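Local coordinates for sensor protein (Shewanella oneidensis, PDB 3LIC), which probably senses an extracellular signal through a PDC-fold domain and relays it across the membrane as a histidine kinase of a two-component system, at residues L183-D188 / L252-V257. Sequence-based numbering, arbitrary orientation.
Sequences LVVLDD and LKWRVV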
loop_
_atom_site.group_PDB
_atom_site.type_symbol
_atom_site.label_atom_id
_atom_site.label_comp_id
_atom_site.label_asym_id
_atom_site.label_seq_id
_atom_site.Cartn_x
_atom_site.Cartn_y
_atom_site.Cartn_z
ATOM N N LEU A 183 6.197 -8.310 -10.647
ATOM C CA LEU A 183 6.311 -7.704 -9.329
ATOM C C LEU A 183 5.368 -8.380 -8.393
ATOM O O LEU A 183 4.167 -8.533 -8.733
ATOM C CB LEU A 183 5.959 -6.193 -9.380
ATOM C CG LEU A 183 5.853 -5.415 -8.072
ATOM C CD1 LEU A 183 7.252 -5.454 -7.426
ATOM C CD2 LEU A 183 5.413 -3.879 -8.264
ATOM N N VAL A 184 5.878 -8.792 -7.226
ATOM C CA VAL A 184 4.985 -9.078 -6.132
ATOM C C VAL A 184 5.473 -8.259 -4.924
ATOM O O VAL A 184 6.673 -8.067 -4.739
ATOM C CB VAL A 184 4.940 -10.612 -5.791
ATOM C CG1 VAL A 184 4.234 -10.878 -4.447
ATOM C CG2 VAL A 184 4.245 -11.328 -6.842
ATOM N N VAL A 185 4.545 -7.743 -4.134
ATOM C CA VAL A 185 4.879 -7.085 -2.875
ATOM C C VAL A 185 4.110 -7.808 -1.782
ATOM O O VAL A 185 2.913 -8.098 -1.927
ATOM C CB VAL A 185 4.493 -5.569 -2.844
ATOM C CG1 VAL A 185 5.001 -4.934 -1.515
ATOM C CG2 VAL A 185 5.097 -4.800 -4.000
ATOM N N LEU A 186 4.791 -8.133 -0.713
ATOM C CA LEU A 186 4.181 -8.856 0.393
ATOM C C LEU A 186 4.374 -7.965 1.615
ATOM O O LEU A 186 5.375 -7.296 1.701
ATOM C CB LEU A 186 4.968 -10.130 0.613
ATOM C CG LEU A 186 5.008 -11.139 -0.514
ATOM C CD1 LEU A 186 5.961 -12.321 -0.080
ATOM C CD2 LEU A 186 3.558 -11.624 -0.731
ATOM N N ASP A 187 3.418 -7.920 2.530
ATOM C CA ASP A 187 3.639 -7.257 3.777
ATOM C C ASP A 187 4.583 -8.116 4.688
ATOM O O ASP A 187 5.144 -9.098 4.260
ATOM C CB ASP A 187 2.317 -6.952 4.465
ATOM C CG ASP A 187 1.665 -8.175 5.060
ATOM O OD1 ASP A 187 2.263 -9.261 5.128
ATOM O OD2 ASP A 187 0.500 -8.062 5.476
ATOM N N ASP A 188 4.752 -7.715 5.936
ATOM C CA ASP A 188 5.700 -8.367 6.840
ATOM C C ASP A 188 5.167 -9.733 7.263
ATOM O O ASP A 188 5.936 -10.576 7.731
ATOM C CB ASP A 188 5.924 -7.518 8.085
ATOM C CG ASP A 188 4.623 -7.091 8.716
ATOM O OD1 ASP A 188 3.818 -6.415 8.034
ATOM O OD2 ASP A 188 4.372 -7.462 9.866
ATOM N N LEU A 252 9.689 -1.748 7.945
ATOM C CA LEU A 252 8.392 -2.334 7.718
ATOM C C LEU A 252 8.485 -3.827 7.490
ATOM O O LEU A 252 7.609 -4.579 7.919
ATOM C CB LEU A 252 7.720 -1.640 6.514
ATOM C CG LEU A 252 7.318 -0.172 6.723
ATOM C CD1 LEU A 252 7.241 0.467 5.371
ATOM C CD2 LEU A 252 5.980 0.018 7.516
ATOM N N LYS A 253 9.550 -4.258 6.822
ATOM C CA LYS A 253 9.809 -5.677 6.595
ATOM C C LYS A 253 8.810 -6.196 5.601
ATOM O O LYS A 253 8.554 -7.394 5.518
ATOM C CB LYS A 253 9.683 -6.444 7.910
ATOM C CG LYS A 253 10.865 -6.175 8.796
ATOM C CD LYS A 253 10.375 -5.985 10.201
ATOM C CE LYS A 253 11.529 -6.212 11.145
ATOM N NZ LYS A 253 12.157 -7.475 10.635
ATOM N N TRP A 254 8.203 -5.290 4.847
ATOM C CA TRP A 254 7.575 -5.758 3.641
ATOM C C TRP A 254 8.684 -6.296 2.722
ATOM O O TRP A 254 9.889 -5.911 2.886
ATOM C CB TRP A 254 6.820 -4.635 2.952
ATOM C CG TRP A 254 5.720 -4.069 3.766
ATOM C CD1 TRP A 254 5.485 -4.252 5.121
ATOM C CD2 TRP A 254 4.703 -3.164 3.302
ATOM N NE1 TRP A 254 4.373 -3.530 5.491
ATOM C CE2 TRP A 254 3.883 -2.858 4.398
ATOM C CE3 TRP A 254 4.390 -2.630 2.051
ATOM C CZ2 TRP A 254 2.804 -2.002 4.294
ATOM C CZ3 TRP A 254 3.316 -1.788 1.948
ATOM C CH2 TRP A 254 2.542 -1.472 3.061
ATOM N N ARG A 255 8.251 -7.177 1.790
ATOM C CA ARG A 255 9.081 -7.743 0.722
ATOM C C ARG A 255 8.711 -7.311 -0.716
ATOM O O ARG A 255 7.540 -7.236 -1.094
ATOM C CB ARG A 255 9.041 -9.265 0.755
ATOM C CG ARG A 255 10.186 -9.935 1.554
ATOM C CD ARG A 255 10.021 -9.756 3.046
ATOM N NE ARG A 255 8.674 -10.068 3.540
ATOM C CZ ARG A 255 8.213 -11.289 3.787
ATOM N NH1 ARG A 255 8.964 -12.349 3.548
ATOM N NH2 ARG A 255 6.971 -11.441 4.256
ATOM N N VAL A 256 9.725 -7.116 -1.544
ATOM C CA VAL A 256 9.482 -6.906 -2.935
ATOM C C VAL A 256 10.057 -8.115 -3.575
ATOM O O VAL A 256 11.190 -8.485 -3.263
ATOM C CB VAL A 256 10.223 -5.673 -3.425
ATOM C CG1 VAL A 256 10.274 -5.652 -4.950
ATOM C CG2 VAL A 256 9.506 -4.407 -2.873
ATOM N N VAL A 257 9.276 -8.754 -4.435
ATOM C CA VAL A 257 9.761 -9.899 -5.192
ATOM C C VAL A 257 9.806 -9.554 -6.681
ATOM O O VAL A 257 8.796 -9.161 -7.245
ATOM C CB VAL A 257 8.808 -11.098 -5.032
ATOM C CG1 VAL A 257 9.364 -12.344 -5.783
ATOM C CG2 VAL A 257 8.543 -11.380 -3.547
#
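Arg255 has the most surface buried here, followed by Val257 and Asp188, with Leu186 close behind. Strand 183-186 runs antiparallel to strand 255-257, and the two are neighbours inside the five-stranded antiparallel sheet. Val184 with Val257 and Leu186 with Arg255 are hydrogen-bonded pairs; Val185 with Val256 between them is a non-hydrogen-bonded pair. Val257 N gives a nearly straight bond to Val184 O at 2.7 Å, and Val184 N returns one to Val257 O. The second pair is less regular at one end: Arg255 N sits above the carbonyl plane of Leu186 O, 2.9 Å away.

From its place in the strand, the Arg255 side chain bends at chi2 (72°) and chi3 (48°) and reaches the 187-188 loop. Arg255 NH2 gives a bond of 3.0 Å to Asp187 O, which lies in the guanidinium plane at its edge. Arg255 NE makes a weak bond to Lys253 O, and NH1 bonds Leu224 O in helix 218-226. On the same face, Val184 and Val257 meet CB to CB.

Asp188 CB lies 3.4 Å from Leu252 O. Its carboxylate crosses the Trp254 ring obliquely, the planes 13° apart, without a hydrogen bond to NE1.

The other face carries Val185 and Val256, which both touch Leu25 of the long helix 2-46. Asp187 CA lies over the five-membered ring of Trp254 in a CH-pi contact, 3.9 Å from the centroid. Asp187 OD1 accepts hydrogen bonds from Gln189 N and Arg191 N.

Three carbonyl oxygens thus probably offset the Arg255 charge, helped without contact by the Asp187 carboxylate, and tie loop and helix 218-226 to the sheet.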